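Local coordinates for putative secreted protein (Streptomyces coelicolor A3, PDB 2QF9), which is of unknown function but belongs to the helical DUF305 family and is probably secreted, pairing here with a second copy of itself, at the interface of chains A and B. Coordinates in Å, arbitrary orientation; residue numbers count along the deposited sequence, not the author numbering. Chains: chain A/B, Putative secreted protein.

The interface of chains A and B. Residues chain A 24-25, 28, 47, 51; chain B 28, 44, 47-48, 51.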
# COMPACT_ATOMS: atom_id res chain seq x y z
N VAL A 24 2.58 -2.38 -7.97
CA VAL A 24 3.28 -1.73 -6.87
C VAL A 24 4.81 -1.93 -6.99
O VAL A 24 5.58 -0.97 -6.91
CB VAL A 24 2.73 -2.21 -5.49
CG1 VAL A 24 3.55 -1.60 -4.34
CG2 VAL A 24 1.22 -1.87 -5.39
N GLU A 25 5.24 -3.18 -7.19
CA GLU A 25 6.66 -3.51 -7.35
C GLU A 25 7.28 -2.76 -8.54
O GLU A 25 8.37 -2.18 -8.41
CB GLU A 25 6.82 -5.04 -7.50
CG GLU A 25 8.24 -5.52 -7.82
CD GLU A 25 9.27 -5.25 -6.71
OE1 GLU A 25 8.93 -4.64 -5.67
OE2 GLU A 25 10.44 -5.67 -6.90
N TYR A 28 7.89 0.83 -7.45
CA TYR A 28 9.09 0.95 -6.62
C TYR A 28 10.35 0.92 -7.47
O TYR A 28 11.27 1.69 -7.24
CB TYR A 28 9.15 -0.18 -5.57
CG TYR A 28 8.48 0.24 -4.29
CD1 TYR A 28 7.14 -0.07 -4.03
CD2 TYR A 28 9.18 1.02 -3.35
CE1 TYR A 28 6.52 0.35 -2.84
CE2 TYR A 28 8.55 1.44 -2.14
CZ TYR A 28 7.23 1.11 -1.91
OH TYR A 28 6.62 1.52 -0.75
N ALA A 47 1.23 3.12 -7.14
CA ALA A 47 1.59 2.34 -5.96
C ALA A 47 0.59 2.56 -4.82
O ALA A 47 0.14 1.61 -4.18
CB ALA A 47 3.01 2.68 -5.49
N ALA A 51 -1.81 -0.56 -3.92
CA ALA A 51 -1.55 -1.16 -2.61
C ALA A 51 -2.79 -1.05 -1.74
O ALA A 51 -3.12 -1.98 -1.01
CB ALA A 51 -0.36 -0.48 -1.91
N TYR B 28 8.21 6.89 2.31
CA TYR B 28 8.50 7.46 1.00
C TYR B 28 9.54 8.58 1.11
O TYR B 28 10.46 8.67 0.31
CB TYR B 28 7.22 7.97 0.33
CG TYR B 28 6.55 6.90 -0.53
CD1 TYR B 28 5.51 6.13 -0.03
CD2 TYR B 28 7.00 6.64 -1.82
CE1 TYR B 28 4.89 5.13 -0.82
CE2 TYR B 28 6.41 5.65 -2.63
CZ TYR B 28 5.35 4.90 -2.12
OH TYR B 28 4.76 3.92 -2.90
N TYR B 44 10.76 0.43 3.11
CA TYR B 44 9.95 -0.35 2.16
C TYR B 44 9.00 -1.26 2.92
O TYR B 44 7.79 -1.30 2.61
CB TYR B 44 10.85 -1.15 1.22
CG TYR B 44 10.12 -2.14 0.34
CD1 TYR B 44 9.62 -1.77 -0.92
CD2 TYR B 44 9.96 -3.46 0.76
CE1 TYR B 44 8.93 -2.71 -1.74
CE2 TYR B 44 9.29 -4.41 -0.05
CZ TYR B 44 8.78 -4.03 -1.29
OH TYR B 44 8.14 -4.99 -2.05
N ALA B 47 6.24 0.73 4.72
CA ALA B 47 5.30 1.29 3.75
C ALA B 47 4.38 0.17 3.23
O ALA B 47 3.16 0.31 3.18
CB ALA B 47 6.04 1.95 2.59
N GLN B 48 4.99 -0.97 2.90
CA GLN B 48 4.21 -2.09 2.35
C GLN B 48 3.21 -2.64 3.35
O GLN B 48 2.01 -2.80 3.02
CB GLN B 48 5.15 -3.18 1.84
CG GLN B 48 5.81 -2.84 0.50
CD GLN B 48 4.83 -2.92 -0.67
OE1 GLN B 48 4.75 -3.95 -1.36
NE2 GLN B 48 4.07 -1.86 -0.89
N ALA B 51 0.52 0.22 4.28
CA ALA B 51 -0.40 0.47 3.15
C ALA B 51 -1.40 -0.68 3.05
O ALA B 51 -2.59 -0.46 2.85
CB ALA B 51 0.38 0.58 1.85
O HOH W 1 7.07 -4.04 -4.07
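With CG of B:Tyr44 set opposite its backbone N (chi1 171°), while chi1 of -91° at A:Tyr28 lays its ring in the path of the B:Tyr44 edge, the two phenol rings meet between helix 8-31 of chain A and helix 37-63 of chain B. Both helices belong to the DUF305 fold, and the pairing forms part of a two-fold helix-to-helix interface whose role in solution the structure alone does not establish. The rings pack edge to face, their planes 75° apart. The CD1 edge of B:Tyr44 points at one face of A:Tyr28, near its rim, and comes 3.6 Å from CE2. On its own chain B:Tyr44 is backed by CG of B:Gln48, which lies over one of its faces. B:Gln48 lays its amide alongside A:Tyr28; NE2 reaches CE1 of that ring at 3.8 Å and CG1 of A:Val24 at 3.5 Å. The phenol oxygen OH of A:Tyr28 extends to CB of B:Ala47 (3.4 Å), and B:Tyr28 repeats this against A:Ala47. The two Tyr28 side chains cross at about a right angle, their OH atoms 3.7 Å apart. An alanine in place of A:Tyr28 would probably leave the B:Tyr44 edge without its aromatic face and open a gap beside B:Gln48 and B:Ala47. The small side chains at A:Ala51 and B:Ala51 probably allow the two 37-63 helices to come close, with CB of A:Ala51 4.0 Å from CB of B:Ala51. A water bridges OE1 of the A:Glu25 carboxylate and OH of B:Tyr44, lying 2.5 Å from each oxygen, in the plane of the B:Tyr44 ring.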